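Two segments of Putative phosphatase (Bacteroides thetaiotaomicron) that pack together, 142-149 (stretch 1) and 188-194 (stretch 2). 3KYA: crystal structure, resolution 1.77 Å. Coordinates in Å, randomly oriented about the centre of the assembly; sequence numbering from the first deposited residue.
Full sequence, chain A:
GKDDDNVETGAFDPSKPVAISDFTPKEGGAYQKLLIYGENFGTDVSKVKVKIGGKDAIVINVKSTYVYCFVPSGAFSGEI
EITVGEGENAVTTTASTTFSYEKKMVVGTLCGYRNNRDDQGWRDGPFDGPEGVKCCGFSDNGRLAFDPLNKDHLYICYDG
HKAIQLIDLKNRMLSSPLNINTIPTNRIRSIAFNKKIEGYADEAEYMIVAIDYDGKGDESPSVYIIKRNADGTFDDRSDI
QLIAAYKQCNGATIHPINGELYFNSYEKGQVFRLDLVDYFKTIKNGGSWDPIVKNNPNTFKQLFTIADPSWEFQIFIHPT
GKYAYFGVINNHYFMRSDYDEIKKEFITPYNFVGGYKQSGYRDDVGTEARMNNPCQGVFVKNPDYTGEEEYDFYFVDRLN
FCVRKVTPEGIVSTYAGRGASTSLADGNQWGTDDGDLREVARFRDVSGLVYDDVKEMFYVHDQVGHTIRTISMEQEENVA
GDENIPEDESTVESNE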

# COMPACT_ATOMS: atom_id res chain seq x y z
N GLY A 142 -4.44 9.08 29.34
CA GLY A 142 -3.46 10.17 29.28
C GLY A 142 -3.05 10.68 27.92
O GLY A 142 -3.43 10.11 26.90
N ARG A 143 -2.33 11.80 27.93
CA ARG A 143 -1.75 12.41 26.74
C ARG A 143 -0.30 12.79 27.01
O ARG A 143 0.07 13.15 28.13
CB ARG A 143 -2.53 13.65 26.30
CG ARG A 143 -3.96 13.37 25.86
CD ARG A 143 -4.01 12.54 24.58
NE ARG A 143 -5.37 12.44 24.06
CZ ARG A 143 -6.31 11.63 24.53
NH1 ARG A 143 -6.07 10.80 25.55
NH2 ARG A 143 -7.51 11.63 23.97
N LEU A 144 0.51 12.74 25.97
CA LEU A 144 1.93 13.00 26.06
C LEU A 144 2.38 14.27 25.35
O LEU A 144 1.80 14.66 24.33
CB LEU A 144 2.68 11.80 25.45
CG LEU A 144 2.57 10.43 26.12
CD1 LEU A 144 3.24 9.35 25.24
CD2 LEU A 144 3.19 10.43 27.53
N ALA A 145 3.43 14.91 25.87
CA ALA A 145 4.02 16.09 25.21
C ALA A 145 5.45 16.34 25.64
O ALA A 145 5.74 16.35 26.84
CB ALA A 145 3.16 17.36 25.47
N PHE A 146 6.35 16.50 24.68
CA PHE A 146 7.74 16.86 24.97
C PHE A 146 7.89 18.34 25.30
O PHE A 146 7.19 19.18 24.75
CB PHE A 146 8.67 16.68 23.76
CG PHE A 146 8.94 15.25 23.36
CD1 PHE A 146 9.66 14.41 24.18
CD2 PHE A 146 8.53 14.78 22.12
CE1 PHE A 146 9.94 13.10 23.80
CE2 PHE A 146 8.80 13.48 21.73
CZ PHE A 146 9.50 12.64 22.57
N ASP A 147 8.87 18.67 26.15
CA ASP A 147 9.27 20.05 26.34
C ASP A 147 9.97 20.43 25.02
O ASP A 147 10.98 19.81 24.67
CB ASP A 147 10.23 20.17 27.52
CG ASP A 147 10.72 21.60 27.78
OD1 ASP A 147 10.63 22.46 26.89
OD2 ASP A 147 11.24 21.85 28.90
N PRO A 148 9.45 21.42 24.26
CA PRO A 148 10.10 21.76 22.98
C PRO A 148 11.57 22.16 23.11
O PRO A 148 12.30 22.04 22.14
CB PRO A 148 9.25 22.93 22.44
CG PRO A 148 7.93 22.80 23.13
CD PRO A 148 8.24 22.25 24.49
N LEU A 149 12.00 22.61 24.30
CA LEU A 149 13.38 23.00 24.50
C LEU A 149 14.25 21.85 25.01
O LEU A 149 15.46 22.01 25.11
CB LEU A 149 13.47 24.17 25.48
CG LEU A 149 12.60 25.39 25.19
CD1 LEU A 149 12.91 26.49 26.24
CD2 LEU A 149 12.82 25.91 23.77
N ILE A 188 -7.50 16.35 33.56
CA ILE A 188 -6.53 17.11 32.76
C ILE A 188 -6.50 16.48 31.37
O ILE A 188 -6.33 15.27 31.24
CB ILE A 188 -5.13 17.12 33.43
CG1 ILE A 188 -5.24 17.38 34.94
CG2 ILE A 188 -4.19 18.13 32.73
CD1 ILE A 188 -5.95 18.69 35.36
N ARG A 189 -6.69 17.29 30.33
CA ARG A 189 -6.88 16.79 28.97
C ARG A 189 -5.75 16.98 27.94
O ARG A 189 -5.63 16.17 27.02
CB ARG A 189 -8.16 17.42 28.40
CG ARG A 189 -9.46 17.13 29.20
CD ARG A 189 -9.78 15.64 29.32
NE ARG A 189 -9.74 14.94 28.03
CZ ARG A 189 -10.79 14.50 27.33
NH1 ARG A 189 -12.04 14.65 27.75
NH2 ARG A 189 -10.58 13.86 26.18
N SER A 190 -4.94 18.02 28.07
CA SER A 190 -3.88 18.25 27.09
C SER A 190 -2.83 19.22 27.56
O SER A 190 -3.06 20.06 28.43
CB SER A 190 -4.43 18.76 25.75
OG SER A 190 -4.98 20.07 25.85
N ILE A 191 -1.66 19.07 26.94
CA ILE A 191 -0.51 19.92 27.17
C ILE A 191 -0.02 20.46 25.83
O ILE A 191 0.16 19.70 24.87
CB ILE A 191 0.64 19.14 27.85
CG1 ILE A 191 0.29 18.79 29.29
CG2 ILE A 191 1.93 19.98 27.82
CD1 ILE A 191 1.31 17.84 29.98
N ALA A 192 0.17 21.78 25.77
CA ALA A 192 0.73 22.45 24.61
C ALA A 192 1.71 23.52 25.11
O ALA A 192 1.81 23.75 26.33
CB ALA A 192 -0.36 23.07 23.71
N PHE A 193 2.45 24.13 24.19
CA PHE A 193 3.42 25.18 24.52
C PHE A 193 3.29 26.34 23.53
O PHE A 193 3.02 26.12 22.34
CB PHE A 193 4.86 24.63 24.47
CG PHE A 193 5.14 23.57 25.51
CD1 PHE A 193 4.90 22.24 25.23
CD2 PHE A 193 5.67 23.90 26.75
CE1 PHE A 193 5.15 21.25 26.18
CE2 PHE A 193 5.92 22.91 27.71
CZ PHE A 193 5.66 21.58 27.41
N ASN A 194 3.49 27.58 23.99
CA ASN A 194 3.42 28.72 23.07
C ASN A 194 4.60 28.77 22.11
O ASN A 194 5.70 28.29 22.42
CB ASN A 194 3.37 30.07 23.83
CG ASN A 194 4.69 30.39 24.52
OD1 ASN A 194 5.07 29.73 25.47
ND2 ASN A 194 5.36 31.44 24.06

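Two strands can run side by side, nearly parallel, and still share not one hydrogen bond. Here the strand running through Arg-143 and Ala-145 and the strand 188–193 lie 12° apart in direction, yet their axes approach no closer than 6.7 Å, and the nearest CA atoms, as in Ala-145 and Ile-191, are 6.2 Å apart. Side chains fill much of the space between them, and the contact illustrates how side-chain packing, much of it apolar, can join two strands without a shared hydrogen bond.

Phe-193 contributes most. Its ring receives Pro-148, whose CD sits 3.5 Å from the ring centroid and only 14° off the normal, a CH-pi contact in which a C–H-bearing carbon next to the electron-withdrawing proline nitrogen meets the pi cloud. At the ring's edge, Ala-145 CB lies 4.4 Å from Phe-193 CE1. The backbone atom Phe-146 O comes within 3.2 Å of Phe-193 CE1. The small Ala-145 also packs against a branch of Ile-191, CB to CG2 at 3.7 Å.

At the other end the chemistry changes. Arg-143 lays its aliphatic CG 3.5 Å from Arg-189 O, and the two guanidinium groups approach, NH2 to NH2, at 4.4 Å. These like charges repel rather than bind; both groups also hydrogen-bond to other partners: Arg-143 NH1 donates to Gly-142 O at 3.0 Å, and Arg-189 is engaged elsewhere in the structure.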